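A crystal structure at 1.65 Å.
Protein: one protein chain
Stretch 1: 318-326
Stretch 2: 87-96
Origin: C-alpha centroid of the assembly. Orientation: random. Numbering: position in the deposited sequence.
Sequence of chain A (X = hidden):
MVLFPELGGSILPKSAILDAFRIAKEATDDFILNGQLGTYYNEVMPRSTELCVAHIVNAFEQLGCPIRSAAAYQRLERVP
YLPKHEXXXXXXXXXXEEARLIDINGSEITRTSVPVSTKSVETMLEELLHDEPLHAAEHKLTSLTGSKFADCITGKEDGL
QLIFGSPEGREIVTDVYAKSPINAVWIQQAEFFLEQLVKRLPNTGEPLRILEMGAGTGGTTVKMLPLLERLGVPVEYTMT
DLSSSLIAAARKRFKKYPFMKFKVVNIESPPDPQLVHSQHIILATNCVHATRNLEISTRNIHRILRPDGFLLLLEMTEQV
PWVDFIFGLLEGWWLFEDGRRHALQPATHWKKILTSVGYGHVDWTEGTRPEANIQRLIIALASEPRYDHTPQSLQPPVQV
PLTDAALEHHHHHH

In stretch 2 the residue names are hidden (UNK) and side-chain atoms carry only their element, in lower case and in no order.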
# COMPACT_ATOMS: atom_id res chain seq x y z
N GLU A 318 4.18 0.12 -8.51
CA GLU A 318 4.28 1.31 -9.34
C GLU A 318 3.69 2.49 -8.58
O GLU A 318 2.68 2.35 -7.88
CB GLU A 318 3.55 1.05 -10.65
CG GLU A 318 3.83 2.00 -11.78
CD GLU A 318 3.21 1.47 -13.06
OE1 GLU A 318 2.14 1.99 -13.46
OE2 GLU A 318 3.78 0.52 -13.65
N GLN A 319 4.32 3.66 -8.71
CA GLN A 319 3.79 4.85 -8.06
C GLN A 319 2.50 5.30 -8.73
O GLN A 319 2.30 5.13 -9.94
CB GLN A 319 4.82 5.99 -8.07
CG GLN A 319 6.02 5.75 -7.18
CD GLN A 319 7.11 6.76 -7.42
OE1 GLN A 319 8.21 6.40 -7.84
NE2 GLN A 319 6.83 8.04 -7.14
N VAL A 320 1.60 5.85 -7.91
CA VAL A 320 0.30 6.39 -8.31
C VAL A 320 0.26 7.80 -7.75
O VAL A 320 0.55 7.98 -6.55
CB VAL A 320 -0.85 5.54 -7.76
CG1 VAL A 320 -2.19 6.23 -7.96
CG2 VAL A 320 -0.86 4.18 -8.45
N PRO A 321 -0.09 8.83 -8.53
CA PRO A 321 0.07 10.20 -7.99
C PRO A 321 -0.71 10.46 -6.70
O PRO A 321 -0.14 11.06 -5.78
CB PRO A 321 -0.38 11.09 -9.16
CG PRO A 321 -0.01 10.31 -10.35
CD PRO A 321 -0.29 8.88 -9.99
N TRP A 322 -1.99 10.06 -6.60
CA TRP A 322 -2.72 10.39 -5.38
C TRP A 322 -2.11 9.72 -4.15
O TRP A 322 -2.20 10.27 -3.05
CB TRP A 322 -4.20 10.04 -5.47
CG TRP A 322 -4.59 8.54 -5.45
CD1 TRP A 322 -4.91 7.77 -6.52
CD2 TRP A 322 -4.68 7.68 -4.29
NE1 TRP A 322 -5.20 6.49 -6.11
CE2 TRP A 322 -5.07 6.41 -4.75
CE3 TRP A 322 -4.49 7.87 -2.93
CZ2 TRP A 322 -5.27 5.36 -3.90
CZ3 TRP A 322 -4.68 6.82 -2.09
CH2 TRP A 322 -5.07 5.58 -2.57
N VAL A 323 -1.50 8.55 -4.31
CA VAL A 323 -0.84 7.89 -3.19
C VAL A 323 0.35 8.71 -2.71
O VAL A 323 0.49 9.01 -1.51
CB VAL A 323 -0.42 6.46 -3.58
CG1 VAL A 323 0.34 5.77 -2.45
CG2 VAL A 323 -1.65 5.65 -4.03
N ASP A 324 1.25 9.06 -3.62
CA ASP A 324 2.35 9.96 -3.26
C ASP A 324 1.84 11.26 -2.67
O ASP A 324 2.40 11.79 -1.71
CB ASP A 324 3.22 10.24 -4.47
CG ASP A 324 4.21 9.14 -4.73
OD1 ASP A 324 4.86 8.74 -3.74
OD2 ASP A 324 4.33 8.68 -5.88
N PHE A 325 0.80 11.84 -3.26
CA PHE A 325 0.34 13.16 -2.86
C PHE A 325 -0.09 13.18 -1.41
O PHE A 325 0.14 14.16 -0.68
CB PHE A 325 -0.81 13.58 -3.76
CG PHE A 325 -1.39 14.93 -3.44
CD1 PHE A 325 -0.61 16.08 -3.50
CD2 PHE A 325 -2.72 15.07 -3.08
CE1 PHE A 325 -1.16 17.31 -3.22
CE2 PHE A 325 -3.27 16.31 -2.80
CZ PHE A 325 -2.47 17.42 -2.84
N ILE A 326 -0.73 12.10 -0.96
CA ILE A 326 -1.22 12.00 0.41
C ILE A 326 -0.15 11.47 1.34
O ILE A 326 0.16 12.08 2.35
CB ILE A 326 -2.44 11.08 0.50
CG1 ILE A 326 -3.55 11.63 -0.39
CG2 ILE A 326 -2.89 10.91 1.96
CD1 ILE A 326 -4.71 10.69 -0.61
N UNK A 87 12.31 15.98 -0.20
CA UNK A 87 12.14 14.92 -1.19
C UNK A 87 10.72 14.90 -1.74
O UNK A 87 10.50 14.76 -2.95
n UNK A 87 13.87 12.41 1.92
c UNK A 87 14.38 12.25 0.57
n UNK A 87 14.56 10.33 2.63
c UNK A 87 14.04 13.48 -0.26
c UNK A 87 12.53 13.58 -0.57
c UNK A 87 13.96 11.50 2.88
n UNK A 87 13.46 11.75 4.08
N UNK A 88 9.73 15.00 -0.85
CA UNK A 88 8.33 15.12 -1.25
C UNK A 88 8.11 16.29 -2.21
O UNK A 88 7.47 16.14 -3.26
c UNK A 88 3.28 15.57 -0.56
c UNK A 88 3.94 16.44 0.28
c UNK A 88 3.99 14.63 -1.24
c UNK A 88 7.49 15.27 0.01
c UNK A 88 5.28 16.34 0.45
c UNK A 88 5.35 14.52 -1.07
c UNK A 88 6.01 15.38 -0.23
N UNK A 89 8.63 17.47 -1.86
CA UNK A 89 8.31 18.61 -2.71
C UNK A 89 8.98 18.50 -4.07
O UNK A 89 8.45 19.03 -5.05
c UNK A 89 7.75 20.19 -0.83
c UNK A 89 6.11 21.77 -2.42
s UNK A 89 6.02 20.36 -1.31
c UNK A 89 8.68 19.92 -2.01
N UNK A 90 10.12 17.81 -4.16
CA UNK A 90 10.67 17.53 -5.48
C UNK A 90 9.74 16.63 -6.29
O UNK A 90 9.61 16.78 -7.51
n UNK A 90 14.03 17.34 -4.01
c UNK A 90 13.07 17.88 -4.76
o UNK A 90 12.99 19.10 -4.96
c UNK A 90 12.06 16.91 -5.35
N UNK A 91 9.07 15.68 -5.62
CA UNK A 91 8.06 14.86 -6.29
C UNK A 91 6.85 15.71 -6.68
O UNK A 91 6.30 15.55 -7.78
c UNK A 91 7.64 13.72 -5.37
c UNK A 91 6.76 12.57 -5.85
c UNK A 91 5.29 12.92 -5.74
c UNK A 91 7.08 11.35 -4.98
N UNK A 92 6.44 16.64 -5.81
CA UNK A 92 5.32 17.54 -6.09
C UNK A 92 5.61 18.40 -7.31
O UNK A 92 4.74 18.59 -8.18
c UNK A 92 3.04 16.91 -4.13
c UNK A 92 4.40 17.54 -3.73
c UNK A 92 4.09 19.58 -5.21
c UNK A 92 5.02 18.40 -4.85
N UNK A 93 6.79 19.01 -7.36
CA UNK A 93 7.15 19.80 -8.53
C UNK A 93 7.21 18.92 -9.77
O UNK A 93 6.87 19.36 -10.87
c UNK A 93 8.32 21.82 -7.62
c UNK A 93 8.55 21.94 -6.26
c UNK A 93 7.75 24.14 -7.69
c UNK A 93 8.48 20.52 -8.33
c UNK A 93 7.92 22.95 -8.32
o UNK A 93 7.82 25.42 -5.69
c UNK A 93 7.98 24.22 -6.34
c UNK A 93 8.38 23.12 -5.63
N UNK A 94 7.70 17.70 -9.60
CA UNK A 94 7.65 16.74 -10.69
C UNK A 94 6.24 16.54 -11.21
O UNK A 94 6.03 16.46 -12.43
N UNK A 95 5.27 16.41 -10.31
CA UNK A 95 3.90 16.21 -10.79
C UNK A 95 3.44 17.43 -11.58
O UNK A 95 2.79 17.30 -12.62
c UNK A 95 3.10 13.38 -9.62
c UNK A 95 2.94 15.93 -9.64
c UNK A 95 3.09 14.68 -8.79
c UNK A 95 1.97 14.69 -7.77
N UNK A 96 3.76 18.63 -11.10
CA UNK A 96 3.35 19.83 -11.82
C UNK A 96 3.99 19.87 -13.20
O UNK A 96 3.37 20.33 -14.17
c UNK A 96 1.43 21.62 -10.14
c UNK A 96 3.45 22.58 -9.09
c UNK A 96 3.71 21.08 -11.02
c UNK A 96 2.87 21.36 -9.78

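Position 87 carries seven side-chain atoms: three carbons, a nitrogen, then a carbon holding two more nitrogens. This guanidinium-tipped chain is R87; it is exposed and out of reach of stretch 1, as suits a charged group.

Position 88 has one carbon and then a ring of six carbons with no oxygen, and two ring carbons approach the carbonyl oxygens of D324 and F325. It is F88. Its CA-to-CB bond points sideways, but with chi1 at t the ring reaches the backbone of the other helix: F88 CE1 lies 3.3 Å from D324 O and F88 CZ 3.4 Å from F325 O. The latter oxygen sits at the ring edge, near its plane, where the slightly positive aromatic hydrogens face a carbonyl favourably.

Position 89 holds two carbons, a sulfur and a final carbon, unbranched, out of reach of stretch 1: M89, whose flexible apolar chain suits a buried site. Position 90 has two carbons, the second bearing one oxygen and one nitrogen; this short amide is N90, exposed where a polar group is at home.

Position 91 shows four carbons forked at the second, pointing toward stretch 1 and touching Q319 and D324. It is L91: L91 CD2 packs 3.6 Å from D324 CB, while L91 CD1 lies 4.0 Å from Q319 NE2. Q319 NE2 donates a hydrogen bond to D324 OD2 (2.9 Å), so the leucine lies against two polar side chains already paired with each other.

Position 92 also has four carbons, but forked at the first, and its two-carbon arm touches the F325 ring: I92. The bond from CA points sideways, yet the long arm brings I92 CD1 to 3.8 Å from F325 CD1, at the edge of that ring.

Position 93 has a carbon and a six-carbon ring bearing an oxygen. Y93 buries its ring away from this contact, its hydroxyl satisfied elsewhere in the structure. Position 94 has no side-chain atoms and is G94; its helical phi/psi does not require glycine, and this contact gives no reason for it.

Position 95 has four carbons forked at the second, pointing toward stretch 1 and touching P321. L95 CD2 lies 4.2 Å from P321 CB, an apolar pairing at the first turn of the opposing helix. Position 96 has the same fork; L96, apolar, suits its buried site beyond reach of stretch 1.

The helices run at 144°, nearer antiparallel than parallel, so L95 meets P321 while L91 lies across from D324. No hydrogen bond crosses; carbon packing and the phenylalanine ring against backbone carbonyls bury 312 Å² over both sides.

Stretch 2 87-96: RFMNLIYGLL
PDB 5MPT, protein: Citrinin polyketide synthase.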